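Local coordinates for protein urocanate hydratase (Paenibacillus sp. Soil724D2, PDB 7NED) that binds NAD+ and, as a thiourocanate hydratase, probably adds water to thiourocanate in bacterial ergothioneine breakdown, at residues Y264-Y269 with R287-S292. Sequence-based numbering, arbitrary orientation.
Sequences YVPSGY and RDAGAS. With NAD (nicotinamide-adenine-dinucleotide), chain C.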
ATOM      1  N   TYR A 264      13.872  -3.922 -23.243  1.00 19.84           N
ATOM      2  CA  TYR A 264      14.417  -3.168 -24.373  1.00 20.26           C
ATOM      3  C   TYR A 264      15.645  -3.838 -24.995  1.00 22.88           C
ATOM      4  O   TYR A 264      16.645  -4.107 -24.311  1.00 20.52           O
ATOM      5  CB  TYR A 264      14.788  -1.768 -23.893  1.00 16.97           C
ATOM      6  CG  TYR A 264      14.986  -0.847 -25.035  1.00 20.97           C
ATOM      7  CD1 TYR A 264      16.168  -0.859 -25.760  1.00 20.68           C
ATOM      8  CD2 TYR A 264      13.958  -0.012 -25.449  1.00 20.23           C
ATOM      9  CE1 TYR A 264      16.340  -0.012 -26.867  1.00 23.12           C
ATOM     10  CE2 TYR A 264      14.123   0.851 -26.540  1.00 19.19           C
ATOM     11  CZ  TYR A 264      15.309   0.833 -27.241  1.00 22.49           C
ATOM     12  OH  TYR A 264      15.466   1.675 -28.313  1.00 22.31           O
ATOM     13  N   VAL A 265      15.597  -4.069 -26.305  1.00 21.09           N
ATOM     14  CA  VAL A 265      16.693  -4.713 -27.024  1.00 22.30           C
ATOM     15  C   VAL A 265      17.675  -3.637 -27.473  1.00 24.22           C
ATOM     16  O   VAL A 265      17.285  -2.745 -28.248  1.00 22.73           O
ATOM     17  CB  VAL A 265      16.196  -5.509 -28.226  1.00 25.05           C
ATOM     18  CG1 VAL A 265      17.389  -6.147 -28.894  1.00 24.20           C
ATOM     19  CG2 VAL A 265      15.160  -6.548 -27.763  1.00 18.99           C
ATOM     20  N   PRO A 266      18.929  -3.690 -27.044  1.00 22.92           N
ATOM     21  CA  PRO A 266      19.888  -2.661 -27.430  1.00 25.13           C
ATOM     22  C   PRO A 266      20.184  -2.745 -28.907  1.00 20.70           C
ATOM     23  O   PRO A 266      19.989  -3.782 -29.543  1.00 23.42           O
ATOM     24  CB  PRO A 266      21.144  -3.011 -26.615  1.00 24.59           C
ATOM     25  CG  PRO A 266      20.692  -3.954 -25.547  1.00 21.41           C
ATOM     26  CD  PRO A 266      19.533  -4.709 -26.178  1.00 22.68           C
ATOM     27  N   SER A 267      20.683  -1.636 -29.447  1.00 24.09           N
ATOM     28  CA  SER A 267      21.175  -1.662 -30.818  1.00 24.83           C
ATOM     29  C   SER A 267      22.289  -2.691 -30.924  1.00 27.70           C
ATOM     30  O   SER A 267      23.121  -2.816 -30.020  1.00 29.73           O
ATOM     31  CB  SER A 267      21.695  -0.285 -31.239  1.00 25.74           C
ATOM     32  OG  SER A 267      22.131  -0.333 -32.593  1.00 30.94           O
ATOM     33  N   GLY A 268      22.283  -3.466 -32.007  1.00 30.77           N
ATOM     34  CA  GLY A 268      23.368  -4.387 -32.243  1.00 33.31           C
ATOM     35  C   GLY A 268      23.204  -5.760 -31.643  1.00 33.76           C
ATOM     36  O   GLY A 268      24.032  -6.638 -31.922  1.00 34.42           O
ATOM     37  N   TYR A 269      22.168  -5.981 -30.845  1.00 29.67           N
ATOM     38  CA  TYR A 269      21.830  -7.297 -30.322  1.00 29.19           C
ATOM     39  C   TYR A 269      20.775  -7.941 -31.201  1.00 30.28           C
ATOM     40  O   TYR A 269      19.882  -7.262 -31.713  1.00 35.64           O
ATOM     41  CB  TYR A 269      21.272  -7.202 -28.904  1.00 25.61           C
ATOM     42  CG  TYR A 269      22.240  -6.857 -27.813  1.00 29.01           C
ATOM     43  CD1 TYR A 269      22.472  -7.741 -26.763  1.00 26.40           C
ATOM     44  CD2 TYR A 269      22.852  -5.613 -27.771  1.00 26.04           C
ATOM     45  CE1 TYR A 269      23.325  -7.413 -25.727  1.00 28.25           C
ATOM     46  CE2 TYR A 269      23.703  -5.276 -26.738  1.00 26.83           C
ATOM     47  CZ  TYR A 269      23.936  -6.183 -25.710  1.00 29.28           C
ATOM     48  OH  TYR A 269      24.795  -5.842 -24.674  1.00 28.80           O
ATOM     49  N   ARG A 287      23.335  -1.780 -19.441  1.00 27.70           N
ATOM     50  CA  ARG A 287      24.015  -0.569 -19.893  1.00 28.50           C
ATOM     51  C   ARG A 287      23.769  -0.359 -21.377  1.00 23.98           C
ATOM     52  O   ARG A 287      23.549   0.768 -21.819  1.00 27.98           O
ATOM     53  CB  ARG A 287      25.524  -0.638 -19.623  1.00 29.80           C
ATOM     54  CG  ARG A 287      25.913  -0.130 -18.226  1.00 32.47           C
ATOM     55  CD  ARG A 287      27.420  -0.208 -17.955  1.00 35.93           C
ATOM     56  NE  ARG A 287      27.900  -1.570 -18.136  1.00 37.58           N
ATOM     57  CZ  ARG A 287      28.047  -2.449 -17.146  1.00 44.90           C
ATOM     58  NH1 ARG A 287      27.754  -2.099 -15.893  1.00 40.60           N
ATOM     59  NH2 ARG A 287      28.473  -3.684 -17.413  1.00 37.28           N
ATOM     60  N   ASP A 288      23.847  -1.428 -22.159  1.00 25.23           N
ATOM     61  CA  ASP A 288      23.632  -1.291 -23.596  1.00 25.77           C
ATOM     62  C   ASP A 288      22.198  -0.874 -23.901  1.00 27.49           C
ATOM     63  O   ASP A 288      21.956  -0.094 -24.833  1.00 27.21           O
ATOM     64  CB  ASP A 288      23.978  -2.600 -24.308  1.00 26.66           C
ATOM     65  CG  ASP A 288      25.484  -2.894 -24.312  1.00 32.34           C
ATOM     66  OD1 ASP A 288      26.269  -1.934 -24.122  1.00 33.16           O
ATOM     67  OD2 ASP A 288      25.869  -4.070 -24.520  1.00 30.41           O
ATOM     68  N   ALA A 289      21.230  -1.434 -23.171  1.00 24.62           N
ATOM     69  CA  ALA A 289      19.831  -1.081 -23.405  1.00 26.90           C
ATOM     70  C   ALA A 289      19.571   0.369 -23.035  1.00 24.71           C
ATOM     71  O   ALA A 289      18.862   1.097 -23.751  1.00 26.27           O
ATOM     72  CB  ALA A 289      18.926  -2.006 -22.597  1.00 22.21           C
ATOM     73  N   GLY A 290      20.146   0.804 -21.920  1.00 24.54           N
ATOM     74  CA  GLY A 290      19.956   2.174 -21.486  1.00 27.22           C
ATOM     75  C   GLY A 290      20.590   3.161 -22.440  1.00 26.56           C
ATOM     76  O   GLY A 290      20.011   4.213 -22.737  1.00 24.98           O
ATOM     77  N   ALA A 291      21.768   2.819 -22.968  1.00 26.22           N
ATOM     78  CA  ALA A 291      22.390   3.690 -23.957  1.00 25.42           C
ATOM     79  C   ALA A 291      21.542   3.778 -25.222  1.00 24.29           C
ATOM     80  O   ALA A 291      21.437   4.856 -25.833  1.00 26.31           O
ATOM     81  CB  ALA A 291      23.793   3.188 -24.292  1.00 23.81           C
ATOM     82  N   SER A 292      20.961   2.650 -25.656  1.00 22.63           N
ATOM     83  CA  SER A 292      20.135   2.670 -26.874  1.00 26.73           C
ATOM     84  C   SER A 292      18.842   3.453 -26.651  1.00 23.84           C
ATOM     85  O   SER A 292      18.391   4.183 -27.535  1.00 23.58           O
ATOM     86  CB  SER A 292      19.821   1.253 -27.342  1.00 25.63           C
ATOM     87  OG  SER A 292      20.945   0.606 -27.913  1.00 25.33           O
TER
HETATM   88  PA  NAD C 702       5.974  -6.426 -24.452  1.00 17.81           P
HETATM   89  O1A NAD C 702       7.333  -6.641 -23.792  1.00 19.66           O
HETATM   90  O2A NAD C 702       4.982  -7.475 -24.754  1.00 21.25           O
HETATM   91  O5B NAD C 702       6.422  -5.923 -26.007  1.00 20.62           O
HETATM   92  C5B NAD C 702       7.472  -5.043 -26.040  1.00 17.30           C
HETATM   93  C4B NAD C 702       7.881  -4.997 -27.584  1.00 18.90           C
HETATM   94  O4B NAD C 702       8.980  -4.165 -27.829  0.89 17.75           O
HETATM   95  C3B NAD C 702       8.315  -6.468 -27.884  1.00 20.33           C
HETATM   96  O3B NAD C 702       7.676  -6.923 -29.005  1.00 22.07           O
HETATM   97  C2B NAD C 702       9.848  -6.321 -28.134  1.00 20.75           C
HETATM   98  O2B NAD C 702      10.313  -7.130 -29.151  1.00 21.27           O
HETATM   99  C1B NAD C 702       9.868  -4.902 -28.692  0.93 16.27           C
HETATM  100  N9A NAD C 702      11.148  -4.207 -28.544  1.00 17.75           N
HETATM  101  C8A NAD C 702      12.054  -4.233 -27.490  1.00 20.48           C
HETATM  102  N7A NAD C 702      13.109  -3.484 -27.695  1.00 19.39           N
HETATM  103  C5A NAD C 702      12.887  -2.906 -28.938  1.00 18.68           C
HETATM  104  C6A NAD C 702      13.647  -2.015 -29.729  1.00 20.42           C
HETATM  105  N6A NAD C 702      14.832  -1.526 -29.300  0.94 20.45           N
HETATM  106  N1A NAD C 702      13.172  -1.608 -30.939  0.98 21.10           N
HETATM  107  C2A NAD C 702      11.993  -2.154 -31.327  1.00 19.42           C
HETATM  108  N3A NAD C 702      11.169  -3.004 -30.692  1.00 19.51           N
HETATM  109  C4A NAD C 702      11.659  -3.366 -29.487  0.77 18.71           C
HETATM  110  O3  NAD C 702       5.540  -5.122 -23.699  0.87 15.44           O
HETATM  111  PN  NAD C 702       4.036  -4.602 -23.807  1.00 17.80           P
HETATM  112  O1N NAD C 702       2.940  -5.246 -23.010  1.00 18.36           O
HETATM  113  O2N NAD C 702       3.808  -4.177 -25.242  1.00 15.49           O
HETATM  114  O5D NAD C 702       4.094  -3.064 -23.032  1.00 16.71           O
HETATM  115  C5D NAD C 702       5.072  -2.175 -23.599  0.84 17.74           C
HETATM  116  C4D NAD C 702       5.146  -0.937 -22.750  1.00 16.46           C
HETATM  117  O4D NAD C 702       3.855  -0.418 -22.486  1.00 21.77           O
HETATM  118  C3D NAD C 702       5.666  -1.502 -21.327  0.82 18.41           C
HETATM  119  O3D NAD C 702       6.641  -0.638 -20.757  1.00 18.47           O
HETATM  120  C2D NAD C 702       4.377  -1.486 -20.426  1.00 18.79           C
HETATM  121  O2D NAD C 702       4.574  -1.166 -19.110  0.80 19.00           O
HETATM  122  C1D NAD C 702       3.892  -0.165 -21.103  1.00 24.78           C
HETATM  123  N1N NAD C 702       2.593   0.382 -20.687  1.00 28.54           N
HETATM  124  C2N NAD C 702       2.658   0.886 -19.403  0.05 24.90           C
HETATM  125  C3N NAD C 702       1.566   1.515 -18.827  0.44 27.97           C
HETATM  126  C7N NAD C 702       1.726   1.981 -17.374  0.54 27.19           C
HETATM  127  O7N NAD C 702       1.086   2.904 -16.871  0.70 27.64           O
HETATM  128  N7N NAD C 702       2.599   1.262 -16.573  0.79 27.62           N
HETATM  129  C4N NAD C 702       0.416   1.632 -19.620  0.58 29.33           C
HETATM  130  C5N NAD C 702       0.403   1.124 -20.918  1.00 27.13           C
HETATM  131  C6N NAD C 702       1.534   0.498 -21.471  1.00 29.25           C
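P266 of the loop 264-269 lies against A289 of segment 287-292, part of helix 282-305, with their CA atoms 4.3 Å apart, and a type II beta turn runs from P266 to Y269. The ring of P266 sits on the helix backbone: CG is 3.5 Å from A289 N, and CB touches D288 O. The CB of A289 packs against this CG and against Y264 O. S292 makes the polar link. Its OG lies anti to the carbonyl carbon (chi1 -73°) and accepts a nearly straight hydrogen bond from S267 N, 2.7 Å long. The same OG donates a weak hydrogen bond back to D288 O, one turn earlier. S267 OG itself hydrogen-bonds D236. The side chains of Y269 and D288 cross at about a right angle, with ring and carboxylate planes 63° apart and Y269 CE2 3.6 Å from D288 CB; D288 OD1 hydrogen-bonds Q284. Y264 CE1 meets S292 CB at 3.7 Å, and Y264 OH hydrogen-bonds E296 further along the helix. One face of the Y264 ring carries NAD N6A, 3.1 Å above the plane and toward the rim. V265 reads the adenine edge with its backbone: V265 N hydrogen-bonds NAD N7A at 2.9 Å, and N6A donates a weak hydrogen bond to V265 O. This is the adenine end of the NAD site in the urocanase Rossmann-like domain.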